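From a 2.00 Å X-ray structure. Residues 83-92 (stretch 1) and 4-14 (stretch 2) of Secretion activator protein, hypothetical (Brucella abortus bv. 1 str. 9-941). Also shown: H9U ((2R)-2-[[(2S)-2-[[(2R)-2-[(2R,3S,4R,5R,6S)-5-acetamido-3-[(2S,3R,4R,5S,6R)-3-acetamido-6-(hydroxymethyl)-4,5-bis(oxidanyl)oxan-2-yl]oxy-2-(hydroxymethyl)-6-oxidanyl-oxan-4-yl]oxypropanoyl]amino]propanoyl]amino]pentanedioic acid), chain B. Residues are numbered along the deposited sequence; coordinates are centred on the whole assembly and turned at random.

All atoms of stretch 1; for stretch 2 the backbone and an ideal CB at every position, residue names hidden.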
# COMPACT_ATOMS: atom_id res chain seq x y z
N ASP A 83 -8.84 -2.27 -4.33
CA ASP A 83 -8.08 -1.03 -4.26
C ASP A 83 -7.38 -0.89 -2.91
O ASP A 83 -6.18 -0.59 -2.86
CB ASP A 83 -9.00 0.17 -4.53
CG ASP A 83 -10.32 0.12 -3.75
OD1 ASP A 83 -10.47 -0.72 -2.84
OD2 ASP A 83 -11.21 0.94 -4.05
N HIS A 84 -8.10 -1.14 -1.81
CA HIS A 84 -7.52 -0.95 -0.49
C HIS A 84 -6.41 -1.95 -0.22
O HIS A 84 -5.35 -1.59 0.32
CB HIS A 84 -8.59 -1.04 0.59
CG HIS A 84 -8.06 -0.91 1.99
ND1 HIS A 84 -7.58 0.28 2.48
CD2 HIS A 84 -7.93 -1.81 2.98
CE1 HIS A 84 -7.18 0.11 3.73
NE2 HIS A 84 -7.37 -1.16 4.06
N ALA A 85 -6.63 -3.22 -0.57
CA ALA A 85 -5.60 -4.24 -0.37
C ALA A 85 -4.34 -3.90 -1.15
O ALA A 85 -3.22 -4.09 -0.65
CB ALA A 85 -6.13 -5.61 -0.80
N THR A 86 -4.49 -3.39 -2.37
CA THR A 86 -3.33 -3.05 -3.18
C THR A 86 -2.65 -1.79 -2.66
O THR A 86 -1.42 -1.70 -2.66
CB THR A 86 -3.77 -2.88 -4.64
OG1 THR A 86 -4.44 -4.07 -5.06
CG2 THR A 86 -2.57 -2.62 -5.54
N LEU A 87 -3.44 -0.81 -2.20
CA LEU A 87 -2.87 0.42 -1.66
C LEU A 87 -1.99 0.15 -0.44
O LEU A 87 -0.88 0.68 -0.34
CB LEU A 87 -3.99 1.40 -1.30
CG LEU A 87 -3.58 2.65 -0.51
CD1 LEU A 87 -2.67 3.55 -1.32
CD2 LEU A 87 -4.82 3.41 -0.04
N ASP A 88 -2.48 -0.65 0.51
CA ASP A 88 -1.68 -0.87 1.71
C ASP A 88 -0.39 -1.61 1.38
O ASP A 88 0.68 -1.27 1.91
CB ASP A 88 -2.46 -1.63 2.77
CG ASP A 88 -1.71 -1.70 4.08
OD1 ASP A 88 -1.71 -0.69 4.81
OD2 ASP A 88 -1.07 -2.74 4.36
N PHE A 89 -0.47 -2.64 0.54
CA PHE A 89 0.73 -3.31 0.04
C PHE A 89 1.68 -2.31 -0.61
O PHE A 89 2.89 -2.32 -0.36
CB PHE A 89 0.32 -4.42 -0.93
CG PHE A 89 1.36 -5.49 -1.17
CD1 PHE A 89 2.67 -5.35 -0.73
CD2 PHE A 89 1.02 -6.65 -1.86
CE1 PHE A 89 3.61 -6.34 -0.97
CE2 PHE A 89 1.95 -7.64 -2.10
CZ PHE A 89 3.26 -7.49 -1.65
N ALA A 90 1.13 -1.40 -1.42
CA ALA A 90 1.94 -0.37 -2.06
C ALA A 90 2.60 0.54 -1.04
O ALA A 90 3.76 0.93 -1.20
CB ALA A 90 1.10 0.45 -3.03
N ILE A 91 1.87 0.90 0.02
CA ILE A 91 2.46 1.78 1.04
C ILE A 91 3.62 1.08 1.73
O ILE A 91 4.67 1.68 1.98
CB ILE A 91 1.38 2.22 2.05
CG1 ILE A 91 0.41 3.21 1.39
CG2 ILE A 91 2.03 2.84 3.29
CD1 ILE A 91 -0.80 3.53 2.24
N HIS A 92 3.45 -0.22 2.01
CA HIS A 92 4.42 -0.98 2.79
C HIS A 92 5.65 -1.38 1.97
O HIS A 92 6.76 -1.41 2.51
CB HIS A 92 3.74 -2.22 3.35
CG HIS A 92 4.45 -2.84 4.51
ND1 HIS A 92 4.47 -4.20 4.72
CD2 HIS A 92 5.16 -2.29 5.53
CE1 HIS A 92 5.16 -4.47 5.82
NE2 HIS A 92 5.59 -3.33 6.33
N UNK A 4 -14.20 6.41 -4.31
CA UNK A 4 -14.58 6.74 -2.95
C UNK A 4 -13.81 6.02 -1.87
O UNK A 4 -13.98 6.36 -0.69
CB UNK A 4 -16.07 6.45 -2.76
N UNK A 5 -12.97 5.05 -2.22
CA UNK A 5 -12.24 4.30 -1.20
C UNK A 5 -11.14 5.15 -0.57
O UNK A 5 -10.84 4.97 0.62
CB UNK A 5 -11.64 3.03 -1.80
N UNK A 6 -10.54 6.06 -1.33
CA UNK A 6 -9.40 6.81 -0.82
C UNK A 6 -9.78 7.62 0.42
O UNK A 6 -9.09 7.58 1.45
CB UNK A 6 -8.85 7.74 -1.91
N UNK A 7 -10.90 8.36 0.34
CA UNK A 7 -11.39 9.12 1.48
C UNK A 7 -11.76 8.22 2.65
O UNK A 7 -11.71 8.66 3.81
CB UNK A 7 -12.60 9.96 1.07
N UNK A 8 -12.14 6.97 2.39
CA UNK A 8 -12.49 6.05 3.46
C UNK A 8 -11.26 5.40 4.07
O UNK A 8 -11.20 5.18 5.28
CB UNK A 8 -13.44 4.97 2.94
N UNK A 9 -10.26 5.08 3.24
CA UNK A 9 -9.11 4.31 3.71
C UNK A 9 -8.07 5.19 4.41
O UNK A 9 -7.52 4.79 5.44
CB UNK A 9 -8.46 3.58 2.54
N UNK A 10 -7.80 6.37 3.87
CA UNK A 10 -6.68 7.17 4.37
C UNK A 10 -6.79 7.56 5.85
O UNK A 10 -5.75 7.58 6.52
CB UNK A 10 -6.56 8.44 3.53
N UNK A 11 -7.97 7.89 6.40
CA UNK A 11 -8.02 8.13 7.85
C UNK A 11 -7.52 6.94 8.67
O UNK A 11 -6.85 7.14 9.69
CB UNK A 11 -9.45 8.47 8.27
N UNK A 12 -7.80 5.72 8.22
CA UNK A 12 -7.27 4.54 8.91
C UNK A 12 -5.76 4.45 8.78
O UNK A 12 -5.09 3.99 9.71
CB UNK A 12 -7.91 3.27 8.36
N UNK A 13 -5.20 4.87 7.64
CA UNK A 13 -3.75 4.87 7.50
C UNK A 13 -3.12 5.85 8.48
O UNK A 13 -2.21 5.50 9.24
CB UNK A 13 -3.35 5.22 6.07
N UNK A 14 -3.60 7.10 8.48
CA UNK A 14 -3.03 8.11 9.37
C UNK A 14 -3.21 7.73 10.84
O UNK A 14 -2.32 7.97 11.66
CB UNK A 14 -3.67 9.47 9.10
C22 H9U B . 7.59 1.42 4.97
C24 H9U B . 8.05 0.01 6.92
C26 H9U B . 6.70 2.31 5.87
C28 H9U B . 7.26 0.97 7.82
C23 H9U B . 8.62 0.69 5.75
C25 H9U B . 8.04 1.80 2.68
C27 H9U B . 7.83 2.99 1.71
C29 H9U B . 7.79 2.52 0.31
C30 H9U B . 8.96 1.69 -0.04
C31 H9U B . 9.04 0.49 0.91
C32 H9U B . 10.52 -0.76 5.07
C33 H9U B . 5.49 2.76 5.11
C34 H9U B . 10.19 -0.41 0.54
C35 H9U B . 8.94 -2.03 8.13
C36 H9U B . 10.51 -2.23 4.68
C37 H9U B . 6.33 5.06 2.30
C38 H9U B . 11.55 0.01 4.25
C39 H9U B . 9.23 -4.20 3.74
C40 H9U B . 9.99 -2.71 9.01
C41 H9U B . 4.91 5.55 2.59
C42 H9U B . 9.75 -4.28 2.32
C43 H9U B . 11.76 -4.48 0.76
C44 H9U B . 7.80 -4.70 3.77
C45 H9U B . 12.27 -3.10 0.37
C46 H9U B . 12.94 -5.44 0.74
C47 H9U B . 13.13 -6.06 -0.65
C48 H9U B . 14.28 -7.06 -0.66
N18 H9U B . 9.08 -0.64 7.78
N19 H9U B . 6.52 3.64 2.02
N20 H9U B . 9.27 -2.80 4.13
N21 H9U B . 11.20 -4.42 2.10
O01 H9U B . 8.24 2.24 3.98
O02 H9U B . 6.20 1.63 7.07
O03 H9U B . 9.19 0.97 2.29
O04 H9U B . 9.21 -0.29 4.81
O05 H9U B . 8.11 1.94 8.31
O06 H9U B . 7.70 3.67 -0.61
O07 H9U B . 8.82 1.21 -1.39
O08 H9U B . 4.68 3.45 6.02
O09 H9U B . 11.39 0.31 0.63
O10 H9U B . 8.01 -2.66 7.74
O11 H9U B . 11.47 -2.91 4.82
O12 H9U B . 7.24 5.82 2.31
O13 H9U B . 8.99 -4.20 1.41
O14 H9U B . 12.19 -2.72 -0.83
O15 H9U B . 12.77 -2.35 1.25
O16 H9U B . 14.91 -7.30 0.40
O17 H9U B . 14.59 -7.65 -1.74

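Position 4 has its CA-to-CB bond pointing away from stretch 1, and nothing of that stretch lies within 5.5 Å of its ideal CB. The contact sets no demand here, and almost any residue would do. The deposited residue is Gly 4, which makes no contact.

Position 5 is the most tightly specified. Its CA-to-CB bond points toward stretch 1, and the ideal CB sits 3.1 Å from Asp 83 OD2. That is close quarters beside a carboxylate. A small side chain with a donor would suit, so serine or threonine come first; a bulky apolar group would crowd the carboxylate and offer it no donor. The residue is Thr 5, with chi1 in the m well. Its OG1 donates a hydrogen bond to Asp 83 OD2 at 2.6 Å, the one hydrogen bond between the two stretches. Its methyl turns to His 84, with Thr 5 CG2 4.2 Å from His 84 CB.

Position 6 points sideways, with no atom of stretch 1 near the ideal CB. Only a long side chain could reach back, and many types are possible. It is Phe 6. Its ring end comes nearer to stretch 1, but Phe 6 CD1 stays 4.6 Å from Leu 87 CD2.

Positions 7 and 8 are out of reach of stretch 1, which leaves the choice free. They are Ala 7 and Lys 8.

Position 9 faces stretch 1 at the point where the backbones come nearest: its CA is 6.9 Å from the CA of His 84. The ideal CB is 3.4 Å from His 84 ND1 and 4.5 Å from Leu 87 CD2. There is little space in that direction, so alanine, glycine or perhaps serine would fit best. A hydroxyl might also have addressed the imidazole nitrogen. The residue is Ala 9. Its CB lies 3.4 Å from His 84 ND1, oblique to the ring. A methyl cannot hydrogen-bond to it, and ND1 has no partner elsewhere in the model.

Position 10 points sideways. Leu 87 offers an apolar surface, but a short side chain would not reach it. A long, flexible apolar residue suits; leucine or methionine are candidates. It is Met 10, with all three chi angles in m. Its end comes nearer, placing Met 10 SD 4.3 Å from Leu 87 CD2.

Position 11 is out of reach. Its backbone N has no bond to the preceding turn, so proline is tolerated, though not required. It is Pro 11, at a kink in the helix.

Position 12 points toward stretch 1, but its ideal CB has no neighbour there within 5.5 Å. Polar or apolar residues could serve. His 12 instead makes a weak hydrogen bond within its own helix, from His 12 ND1 to Lys 8 O at 3.2 Å.

Position 13 points toward stretch 1, with its ideal CB 4.9 Å from Ile 91 CD1. A medium apolar residue such as valine, isoleucine or leucine fits. It is Val 13, whose CG2 packs 4.2 Å from Ile 91 CD1.

Position 14 is out of reach and unconstrained. It is Phe 14.

Stretch 2 4-14: GTFAKAMPHVF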
# COMPACT_ATOMS: atom_id res chain seq x y z
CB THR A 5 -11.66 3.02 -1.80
OG1 THR A 5 -12.70 2.26 -2.42
CG2 THR A 5 -10.99 2.18 -0.71
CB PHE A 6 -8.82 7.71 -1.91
CG PHE A 6 -7.49 8.31 -1.56
CD1 PHE A 6 -6.35 7.52 -1.49
CD2 PHE A 6 -7.38 9.67 -1.30
CE1 PHE A 6 -5.12 8.08 -1.17
CE2 PHE A 6 -6.15 10.24 -0.99
CZ PHE A 6 -5.02 9.44 -0.92
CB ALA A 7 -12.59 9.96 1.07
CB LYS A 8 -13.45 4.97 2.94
CG LYS A 8 -14.90 5.40 2.80
CD LYS A 8 -15.75 4.26 2.26
CE LYS A 8 -17.15 4.27 2.85
NZ LYS A 8 -17.99 5.36 2.27
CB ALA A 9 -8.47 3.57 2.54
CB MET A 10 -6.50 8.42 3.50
CG MET A 10 -5.85 8.13 2.16
SD MET A 10 -4.40 7.05 2.23
CE MET A 10 -3.31 8.01 3.28
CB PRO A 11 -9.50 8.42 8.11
CG PRO A 11 -9.98 8.98 6.82
CD PRO A 11 -9.25 8.22 5.76
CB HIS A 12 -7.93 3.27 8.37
CG HIS A 12 -9.38 3.15 8.71
ND1 HIS A 12 -10.38 3.33 7.78
CD2 HIS A 12 -10.00 2.89 9.89
CE1 HIS A 12 -11.55 3.18 8.36
NE2 HIS A 12 -11.35 2.91 9.64
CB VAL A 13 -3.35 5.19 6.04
CG1 VAL A 13 -1.84 5.38 5.94
CG2 VAL A 13 -3.82 4.09 5.10
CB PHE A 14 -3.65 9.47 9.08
CG PHE A 14 -3.11 10.14 7.84
CD1 PHE A 14 -1.80 10.59 7.80
CD2 PHE A 14 -3.91 10.32 6.73
CE1 PHE A 14 -1.29 11.20 6.67
CE2 PHE A 14 -3.41 10.94 5.59
CZ PHE A 14 -2.10 11.37 5.57
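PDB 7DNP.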